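PDB 7BWX: Ice-binding protein isoform1a from Antarctomyces psychrotrophicus, which probably binds ice, recognising water molecules located in the prism planes of ice crystals through a right-handed beta-helical (beta-solenoid) scaffold. Local coordinates for residues 136-144 and 163-171; 82-93 and 100-111. The protein carries 1 engineered substitution. One frame throughout, in Å; residues are numbered along the deposited sequence.

Interaction 1: residues 136-144 and 163-171; sequences TYASSSIIL and LGTYSHLEG
Thr-136 OG1 takes a hydrogen bond from Gly-164 N at 2.9 Å, and this buried end of the contact is packed closely. The threonine hydroxyl is turned in between its own backbone N and carbonyl carbon (chi1 75°), which brings it to segment 163-171, while CG2 faces Leu-163 CD2. Glycine suits position 164, since a beta carbon there would collide with Thr-136 O. Each segment then makes a type II turn, Tyr-137 to Ser-140 beside Gly-164 to Ser-167, and each turn is closed alike: Ser-140 OG donates to Tyr-137 O in the carbonyl plane, on a lone pair, and Ser-167 OG to Gly-164 O from a tilted direction. Both carbonyls also accept the backbone N of the same serine. Ser-139 N to Thr-165 O (3.0 Å) and His-168 N to Ser-140 O (2.8 Å) tie the turns and what follows together. Two waters sit inside, one joining Thr-136 OG1 to Ser-167 OG, the other Ser-140 OG to His-168 O.

Beyond them, Ile-142 and Leu-169 run alongside each other in the same direction, CD1 of the isoleucine 3.7 Å from CG of the leucine. By contrast, Ala-138, Ser-139 and Tyr-166 at the turn tips are exposed, and Ser-141 and His-168 partly so. Ser-141 OG lies at the edge of the His-168 ring, 3.8 Å from His-168 CD2. Buried Glu-170 folds back at chi2 (-85°), setting OE2 in the plane of that ring to accept from NE2 at 2.7 Å. A water joins OE2 to Ile-142 O.

These are successive coils of the right-handed beta-helix. Ile-142 and Leu-144 also pack on Leu-116 of strand 113-117, whereas His-168 ND1 bonds Thr-186 and Glu-170 OE2 bonds Asn-188, both of strand 186-192.

Interaction 2: residues 82-93 and 100-111; sequences ATVDQAGTATLG and GVYKYDSAVGLD. With SO4 (sulfate ion), chain G; SO4 (sulfate ion), chain H.
Val-84 and Tyr-102, then Asp-85 and Lys-103, pair in parallel, with CA atoms 4.8 Å apart in the first pair. Val-101 O accepts from both Thr-83 N and Val-84 N, Lys-103 N donates to Val-84 O, and Gln-86 N to Lys-103 O. At the type II' turn Gln-86 to Thr-89, Asp-105 N donates to Ala-87 O (2.9 Å), and beyond it Gly-109 N bonds Ala-90 O and Leu-92 N bonds Gly-109 O, so that one coil follows the other round its corner.

On the inner side, Gln-86 runs alongside Tyr-104 and lays its CB over one ring face, 3.6 Å from the centroid. A bend at chi2 (-74°) carries the amide round to the phenol, where NE2 donates to OH over 3.2 Å, the oxygen lying 24° out of the amide plane. Thr-89 O meets the ring edge in plane, 3.4 Å from CD2, and Leu-92 CD2 comes 3.5 Å from CZ. Without the ring of Tyr-104, as with an alanine here, Gln-86 NE2 would probably lose this acceptor and a gap would open beside Leu-92. Val-84 CG2 packs 3.6 Å from Tyr-102 CE2, the Tyr-102 hydroxyl being held by Val-98 O.

Outside, Lys-103 NZ bridges Asp-85 OD1 and Asp-105 OD1, each at 3.1 Å. It approaches the Asp-85 carboxylate from above its plane; Ala-87 N, closing an Asx turn, reaches the same oxygen from the opposite face. Two sulfates, probably from the crystallisation liquor, bind at Ala-90 and Thr-91 and at Ala-107.

The chemistry thus divides by side: on the inner one the polar ends of Gln-86 and Tyr-104 pair with each other amid aromatic and apolar contacts, while outside a lysine between two aspartates probably offsets their mutual repulsion.

In the fold
Along the chain, both segments of interaction 2 precede those of interaction 1, and the centres of the two contacts lie about 16 Å apart. They nevertheless touch through the end of segment 100-111: Tyr-137 N is 2.8 Å from Leu-110 O, a probable hydrogen bond, and Ile-142 CG1 packs 3.5 Å from Leu-110 CD2. Strand 108-110 pairs in parallel with strand 134-136, which pairs in turn with strand 161-163, so both contacts reach the same six-stranded sheet. Interaction 2 is the more peripheral, about 16 Å between its centre and that of the chain against 11 Å for interaction 1, and 108-110 is an outermost strand of that sheet.

Interaction 1: residues 136-144 and 163-171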
loop_
_atom_site.group_PDB
_atom_site.type_symbol
_atom_site.label_atom_id
_atom_site.label_comp_id
_atom_site.label_asym_id
_atom_site.label_seq_id
_atom_site.Cartn_x
_atom_site.Cartn_y
_atom_site.Cartn_z
ATOM N N THR A 136 -0.655 11.109 -2.654
ATOM C CA THR A 136 0.590 11.599 -2.019
ATOM C C THR A 136 1.249 12.527 -3.020
ATOM O O THR A 136 1.198 12.274 -4.254
ATOM C CB THR A 136 1.423 10.437 -1.492
ATOM O OG1 THR A 136 2.078 9.764 -2.579
ATOM C CG2 THR A 136 0.591 9.490 -0.659
ATOM N N TYR A 137 1.839 13.618 -2.513
ATOM C CA TYR A 137 2.446 14.658 -3.379
ATOM C C TYR A 137 3.919 14.320 -3.621
ATOM O O TYR A 137 4.487 13.455 -2.950
ATOM C CB TYR A 137 2.122 16.045 -2.802
ATOM C CG TYR A 137 0.649 16.334 -2.987
ATOM C CD1 TYR A 137 0.143 16.573 -4.267
ATOM C CD2 TYR A 137 -0.262 16.122 -1.968
ATOM C CE1 TYR A 137 -1.215 16.747 -4.500
ATOM C CE2 TYR A 137 -1.608 16.361 -2.159
ATOM C CZ TYR A 137 -2.094 16.649 -3.432
ATOM O OH TYR A 137 -3.435 16.803 -3.664
ATOM N N ALA A 138 4.488 15.015 -4.590
ATOM C CA ALA A 138 5.889 14.880 -5.018
ATOM C C ALA A 138 6.766 15.031 -3.776
ATOM O O ALA A 138 6.506 15.931 -2.914
ATOM C CB ALA A 138 6.218 15.860 -6.130
ATOM N N SER A 139 7.682 14.098 -3.606
ATOM C CA SER A 139 8.715 14.122 -2.539
ATOM C C SER A 139 8.070 14.080 -1.166
ATOM O O SER A 139 8.759 14.334 -0.184
ATOM C CB SER A 139 9.625 15.315 -2.701
ATOM O OG SER A 139 10.413 15.170 -3.875
ATOM N N SER A 140 6.827 13.619 -1.062
ATOM C CA SER A 140 6.228 13.366 0.259
ATOM C C SER A 140 6.883 12.125 0.870
ATOM O O SER A 140 7.409 11.282 0.118
ATOM C CB SER A 140 4.696 13.259 0.181
ATOM O OG SER A 140 4.297 12.113 -0.568
ATOM N N SER A 141 6.808 11.965 2.176
ATOM C CA SER A 141 7.402 10.802 2.851
ATOM C C SER A 141 6.649 10.411 4.092
ATOM O O SER A 141 6.146 11.263 4.839
ATOM C CB SER A 141 8.842 11.076 3.184
ATOM O OG SER A 141 9.508 9.861 3.440
ATOM N N ILE A 142 6.650 9.134 4.330
ATOM C CA ILE A 142 6.153 8.534 5.581
ATOM C C ILE A 142 7.353 7.960 6.315
ATOM O O ILE A 142 8.106 7.192 5.712
ATOM C CB ILE A 142 5.083 7.476 5.262
ATOM C CG1 ILE A 142 3.886 8.136 4.582
ATOM C CG2 ILE A 142 4.677 6.720 6.530
ATOM C CD1 ILE A 142 3.020 7.205 3.771
ATOM N N ILE A 143 7.502 8.287 7.577
ATOM C CA ILE A 143 8.642 7.812 8.399
ATOM C C ILE A 143 8.118 7.109 9.649
ATOM O O ILE A 143 6.945 7.359 10.102
ATOM C CB ILE A 143 9.585 8.984 8.736
ATOM C CG1 ILE A 143 8.950 10.028 9.644
ATOM C CG2 ILE A 143 10.131 9.616 7.472
ATOM C CD1 ILE A 143 9.936 11.113 10.053
ATOM N N LEU A 144 8.954 6.244 10.165
ATOM C CA LEU A 144 8.664 5.407 11.333
ATOM C C LEU A 144 9.542 5.859 12.502
ATOM O O LEU A 144 10.754 5.911 12.296
ATOM C CB LEU A 144 9.010 3.969 10.968
ATOM C CG LEU A 144 8.365 3.435 9.686
ATOM C CD1 LEU A 144 8.917 2.058 9.372
ATOM C CD2 LEU A 144 6.846 3.446 9.783
ATOM N N LEU A 163 0.350 7.648 -5.950
ATOM C CA LEU A 163 1.566 7.925 -5.149
ATOM C C LEU A 163 2.428 8.904 -5.965
ATOM O O LEU A 163 2.770 8.623 -7.136
ATOM C CB LEU A 163 2.263 6.614 -4.788
ATOM C CG LEU A 163 1.368 5.546 -4.164
ATOM C CD1 LEU A 163 2.186 4.343 -3.779
ATOM C CD2 LEU A 163 0.614 6.114 -2.962
ATOM N N GLY A 164 2.782 10.042 -5.380
ATOM C CA GLY A 164 3.371 11.125 -6.199
ATOM C C GLY A 164 4.814 10.853 -6.621
ATOM O O GLY A 164 5.469 9.932 -6.053
ATOM N N THR A 165 5.325 11.644 -7.557
ATOM C CA THR A 165 6.696 11.479 -8.114
ATOM C C THR A 165 7.730 11.651 -6.998
ATOM O O THR A 165 7.614 12.591 -6.176
ATOM C CB THR A 165 6.966 12.441 -9.276
ATOM O OG1 THR A 165 6.739 13.751 -8.752
ATOM C CG2 THR A 165 6.043 12.210 -10.457
ATOM N N TYR A 166 8.597 10.654 -6.851
ATOM C CA TYR A 166 9.732 10.666 -5.903
ATOM C C TYR A 166 9.244 10.617 -4.471
ATOM O O TYR A 166 10.075 10.814 -3.567
ATOM C CB TYR A 166 10.645 11.846 -6.270
ATOM C CG TYR A 166 11.305 11.571 -7.583
ATOM C CD1 TYR A 166 12.218 10.538 -7.642
ATOM C CD2 TYR A 166 10.943 12.216 -8.753
ATOM C CE1 TYR A 166 12.851 10.201 -8.822
ATOM C CE2 TYR A 166 11.552 11.880 -9.958
ATOM C CZ TYR A 166 12.503 10.867 -9.977
ATOM O OH TYR A 166 13.156 10.428 -11.097
ATOM N N SER A 167 7.965 10.277 -4.246
ATOM C CA SER A 167 7.409 10.106 -2.893
ATOM C C SER A 167 7.929 8.816 -2.274
ATOM O O SER A 167 8.438 7.945 -3.003
ATOM C CB SER A 167 5.886 10.085 -2.907
ATOM O OG SER A 167 5.411 8.956 -3.627
ATOM N N HIS A 168 7.791 8.698 -0.971
ATOM C CA HIS A 168 8.165 7.500 -0.217
ATOM C C HIS A 168 7.028 7.113 0.710
ATOM O O HIS A 168 6.533 7.960 1.445
ATOM C CB HIS A 168 9.468 7.692 0.560
ATOM C CG HIS A 168 9.828 6.467 1.314
ATOM N ND1 HIS A 168 10.260 5.331 0.658
ATOM C CD2 HIS A 168 9.701 6.135 2.625
ATOM C CE1 HIS A 168 10.443 4.369 1.549
ATOM N NE2 HIS A 168 10.138 4.846 2.772
ATOM N N LEU A 169 6.628 5.842 0.659
ATOM C CA LEU A 169 5.547 5.317 1.518
ATOM C C LEU A 169 6.065 4.105 2.272
ATOM O O LEU A 169 6.922 3.335 1.743
ATOM C CB LEU A 169 4.324 4.995 0.663
ATOM C CG LEU A 169 3.116 4.423 1.399
ATOM C CD1 LEU A 169 1.819 4.896 0.779
ATOM C CD2 LEU A 169 3.150 2.891 1.368
ATOM N N GLU A 170 5.601 4.006 3.502
ATOM C CA GLU A 170 5.779 2.841 4.359
ATOM C C GLU A 170 4.372 2.257 4.523
ATOM O O GLU A 170 3.433 3.012 4.852
ATOM C CB GLU A 170 6.410 3.231 5.703
ATOM C CG GLU A 170 7.800 3.890 5.568
ATOM C CD GLU A 170 8.965 2.927 5.482
ATOM O OE1 GLU A 170 8.778 1.752 5.878
ATOM O OE2 GLU A 170 10.067 3.326 5.042
ATOM N N GLY A 171 4.261 0.957 4.324
ATOM C CA GLY A 171 3.044 0.233 4.673
ATOM C C GLY A 171 2.405 -0.520 3.509
ATOM O O GLY A 171 2.913 -0.467 2.389
HETATM O O HOH W 1 3.497 7.847 -1.343
HETATM O O HOH W 2 4.336 9.533 0.643
HETATM O O HOH W 3 10.560 5.867 5.908
#

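Interaction 2: residues 82-93 and 100-111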
loop_
_atom_site.group_PDB
_atom_site.type_symbol
_atom_site.label_atom_id
_atom_site.label_comp_id
_atom_site.label_asym_id
_atom_site.label_seq_id
_atom_site.Cartn_x
_atom_site.Cartn_y
_atom_site.Cartn_z
ATOM N N ALA A 82 -13.236 2.569 14.287
ATOM C CA ALA A 82 -12.212 3.630 14.325
ATOM C C ALA A 82 -11.910 3.947 15.794
ATOM O O ALA A 82 -12.816 3.792 16.630
ATOM C CB ALA A 82 -12.659 4.831 13.542
ATOM N N THR A 83 -10.645 4.189 16.121
ATOM C CA THR A 83 -10.226 4.708 17.435
ATOM C C THR A 83 -10.096 6.220 17.323
ATOM O O THR A 83 -10.149 6.852 18.364
ATOM C CB THR A 83 -8.919 4.076 17.912
ATOM O OG1 THR A 83 -7.883 4.427 16.987
ATOM C CG2 THR A 83 -9.069 2.581 18.080
ATOM N N VAL A 84 -9.888 6.763 16.121
ATOM C CA VAL A 84 -9.805 8.227 15.883
ATOM C C VAL A 84 -10.656 8.564 14.672
ATOM O O VAL A 84 -10.348 8.085 13.537
ATOM C CB VAL A 84 -8.357 8.696 15.663
ATOM C CG1 VAL A 84 -8.291 10.183 15.394
ATOM C CG2 VAL A 84 -7.424 8.295 16.794
ATOM N N ASP A 85 -11.659 9.406 14.866
ATOM C CA ASP A 85 -12.520 9.875 13.769
ATOM C C ASP A 85 -11.980 11.211 13.271
ATOM O O ASP A 85 -12.077 12.171 14.036
ATOM C CB ASP A 85 -13.969 9.950 14.248
ATOM C CG ASP A 85 -14.962 10.394 13.194
ATOM O OD1 ASP A 85 -14.560 10.649 12.051
ATOM O OD2 ASP A 85 -16.147 10.486 13.541
ATOM N N GLN A 86 -11.464 11.268 12.035
ATOM C CA GLN A 86 -10.832 12.469 11.439
ATOM C C GLN A 86 -11.870 13.131 10.563
ATOM O O GLN A 86 -11.579 14.186 9.987
ATOM C CB GLN A 86 -9.546 12.142 10.677
ATOM C CG GLN A 86 -8.486 11.423 11.478
ATOM C CD GLN A 86 -7.771 12.305 12.473
ATOM O OE1 GLN A 86 -8.426 12.935 13.303
ATOM N NE2 GLN A 86 -6.438 12.271 12.457
ATOM N N ALA A 87 -13.062 12.533 10.480
ATOM C CA ALA A 87 -14.193 13.088 9.715
ATOM C C ALA A 87 -13.698 13.653 8.371
ATOM O O ALA A 87 -13.158 12.867 7.593
ATOM C CB ALA A 87 -14.924 14.086 10.587
ATOM N N GLY A 88 -13.930 14.925 8.039
ATOM C CA GLY A 88 -13.656 15.494 6.706
ATOM C C GLY A 88 -12.212 16.015 6.571
ATOM O O GLY A 88 -11.940 16.731 5.577
ATOM N N THR A 89 -11.305 15.743 7.525
ATOM C CA THR A 89 -9.860 16.166 7.406
ATOM C C THR A 89 -9.291 15.709 6.057
ATOM O O THR A 89 -9.432 14.545 5.738
ATOM C CB THR A 89 -8.983 15.567 8.505
ATOM O OG1 THR A 89 -9.571 15.969 9.741
ATOM C CG2 THR A 89 -7.528 15.981 8.427
ATOM N N ALA A 90 -8.733 16.618 5.280
ATOM C CA ALA A 90 -8.249 16.372 3.907
ATOM C C ALA A 90 -6.716 16.161 3.907
ATOM O O ALA A 90 -6.195 15.704 2.908
ATOM C CB ALA A 90 -8.654 17.527 3.025
ATOM N N THR A 91 -5.985 16.499 4.964
ATOM C CA THR A 91 -4.499 16.454 4.926
ATOM C C THR A 91 -3.940 15.488 5.975
ATOM O O THR A 91 -4.425 15.427 7.127
ATOM C CB THR A 91 -3.864 17.842 5.113
ATOM O OG1 THR A 91 -4.265 18.244 6.423
ATOM C CG2 THR A 91 -4.263 18.847 4.060
ATOM N N LEU A 92 -2.896 14.759 5.586
ATOM C CA LEU A 92 -2.160 13.811 6.451
ATOM C C LEU A 92 -0.804 14.389 6.840
ATOM O O LEU A 92 -0.288 13.992 7.889
ATOM C CB LEU A 92 -1.959 12.508 5.680
ATOM C CG LEU A 92 -3.226 11.711 5.397
ATOM C CD1 LEU A 92 -2.940 10.572 4.423
ATOM C CD2 LEU A 92 -3.776 11.125 6.677
ATOM N N GLY A 93 -0.247 15.262 6.023
ATOM C CA GLY A 93 1.134 15.739 6.170
ATOM C C GLY A 93 1.279 16.627 7.386
ATOM O O GLY A 93 0.284 17.278 7.742
ATOM N N GLY A 100 -3.423 3.336 15.830
ATOM C CA GLY A 100 -4.887 3.506 15.864
ATOM C C GLY A 100 -5.528 3.085 14.554
ATOM O O GLY A 100 -4.804 2.755 13.601
ATOM N N VAL A 101 -6.853 3.079 14.547
ATOM C CA VAL A 101 -7.709 2.974 13.346
ATOM C C VAL A 101 -8.242 4.373 13.115
ATOM O O VAL A 101 -9.083 4.868 13.938
ATOM C CB VAL A 101 -8.789 1.898 13.568
ATOM C CG1 VAL A 101 -9.637 1.647 12.322
ATOM C CG2 VAL A 101 -8.149 0.617 14.057
ATOM N N TYR A 102 -7.757 5.026 12.073
ATOM C CA TYR A 102 -8.066 6.438 11.751
ATOM C C TYR A 102 -9.070 6.457 10.603
ATOM O O TYR A 102 -8.755 5.932 9.486
ATOM C CB TYR A 102 -6.789 7.171 11.336
ATOM C CG TYR A 102 -5.809 7.353 12.464
ATOM C CD1 TYR A 102 -4.965 6.348 12.875
ATOM C CD2 TYR A 102 -5.721 8.567 13.128
ATOM C CE1 TYR A 102 -4.063 6.531 13.915
ATOM C CE2 TYR A 102 -4.891 8.745 14.219
ATOM C CZ TYR A 102 -4.040 7.736 14.596
ATOM O OH TYR A 102 -3.213 7.932 15.666
ATOM N N LYS A 103 -10.246 7.025 10.854
ATOM C CA LYS A 103 -11.333 7.124 9.856
ATOM C C LYS A 103 -11.283 8.476 9.176
ATOM O O LYS A 103 -11.432 9.546 9.861
ATOM C CB LYS A 103 -12.677 6.837 10.536
ATOM C CG LYS A 103 -13.918 7.077 9.691
ATOM C CD LYS A 103 -15.193 6.517 10.340
ATOM C CE LYS A 103 -15.877 7.486 11.273
ATOM N NZ LYS A 103 -16.428 8.652 10.531
ATOM N N TYR A 104 -11.183 8.465 7.856
ATOM C CA TYR A 104 -11.292 9.654 6.998
ATOM C C TYR A 104 -12.467 9.479 6.050
ATOM O O TYR A 104 -12.465 8.492 5.232
ATOM C CB TYR A 104 -9.995 9.894 6.226
ATOM C CG TYR A 104 -8.824 10.305 7.090
ATOM C CD1 TYR A 104 -8.080 9.375 7.791
ATOM C CD2 TYR A 104 -8.461 11.633 7.200
ATOM C CE1 TYR A 104 -7.008 9.734 8.593
ATOM C CE2 TYR A 104 -7.378 12.016 7.980
ATOM C CZ TYR A 104 -6.661 11.072 8.691
ATOM O OH TYR A 104 -5.589 11.475 9.430
ATOM N N ASP A 105 -13.399 10.440 6.049
ATOM C CA ASP A 105 -14.647 10.316 5.265
ATOM C C ASP A 105 -14.479 10.811 3.846
ATOM O O ASP A 105 -15.374 10.557 3.048
ATOM C CB ASP A 105 -15.788 11.126 5.862
ATOM C CG ASP A 105 -16.063 10.793 7.302
ATOM O OD1 ASP A 105 -15.926 9.603 7.672
ATOM O OD2 ASP A 105 -16.441 11.748 8.041
ATOM N N SER A 106 -13.421 11.532 3.506
ATOM C CA SER A 106 -13.336 12.075 2.142
ATOM C C SER A 106 -11.896 11.947 1.605
ATOM O O SER A 106 -11.078 11.332 2.290
ATOM C CB SER A 106 -13.909 13.481 2.188
ATOM O OG SER A 106 -13.069 14.321 2.957
ATOM N N ALA A 107 -11.641 12.508 0.445
ATOM C CA ALA A 107 -10.360 12.460 -0.270
ATOM C C ALA A 107 -9.264 13.019 0.641
ATOM O O ALA A 107 -9.498 14.059 1.312
ATOM C CB ALA A 107 -10.465 13.215 -1.556
ATOM N N VAL A 108 -8.152 12.295 0.764
ATOM C CA VAL A 108 -7.011 12.746 1.601
ATOM C C VAL A 108 -5.774 12.873 0.731
ATOM O O VAL A 108 -5.602 12.107 -0.249
ATOM C CB VAL A 108 -6.745 11.841 2.810
ATOM C CG1 VAL A 108 -7.977 11.678 3.677
ATOM C CG2 VAL A 108 -6.226 10.489 2.393
ATOM N N GLY A 109 -4.939 13.826 1.117
ATOM C CA GLY A 109 -3.645 14.131 0.508
ATOM C C GLY A 109 -2.564 14.063 1.546
ATOM O O GLY A 109 -2.841 14.321 2.724
ATOM N N LEU A 110 -1.352 13.737 1.111
ATOM C CA LEU A 110 -0.144 13.758 1.959
ATOM C C LEU A 110 0.890 14.597 1.229
ATOM O O LEU A 110 1.472 14.155 0.241
ATOM C CB LEU A 110 0.324 12.341 2.255
ATOM C CG LEU A 110 1.732 12.161 2.839
ATOM C CD1 LEU A 110 2.021 13.139 3.943
ATOM C CD2 LEU A 110 1.831 10.726 3.343
ATOM N N ASP A 111 1.052 15.821 1.712
ATOM C CA ASP A 111 2.081 16.771 1.262
ATOM C C ASP A 111 2.997 16.982 2.465
ATOM O O ASP A 111 2.481 17.293 3.539
ATOM C CB ASP A 111 1.390 18.044 0.788
ATOM C CG ASP A 111 2.311 19.008 0.085
ATOM O OD1 ASP A 111 3.381 18.581 -0.407
ATOM O OD2 ASP A 111 1.905 20.153 -0.036
HETATM S S SO4 G . -7.696 19.851 6.614
HETATM O O1 SO4 G . -8.994 19.448 6.088
HETATM O O2 SO4 G . -7.112 20.803 5.708
HETATM O O3 SO4 G . -6.818 18.708 6.755
HETATM O O4 SO4 G . -7.861 20.432 7.926
HETATM S S SO4 H . -14.345 12.941 -2.225
HETATM O O1 SO4 H . -13.589 11.813 -2.792
HETATM O O2 SO4 H . -14.083 14.123 -3.008
HETATM O O3 SO4 H . -15.760 12.610 -2.256
HETATM O O4 SO4 H . -13.962 13.235 -0.837
HETATM O O HOH W 4 -11.636 13.044 5.276
HETATM O O HOH W 5 -4.872 13.920 9.402
HETATM O O HOH W 6 -0.870 16.786 3.641
#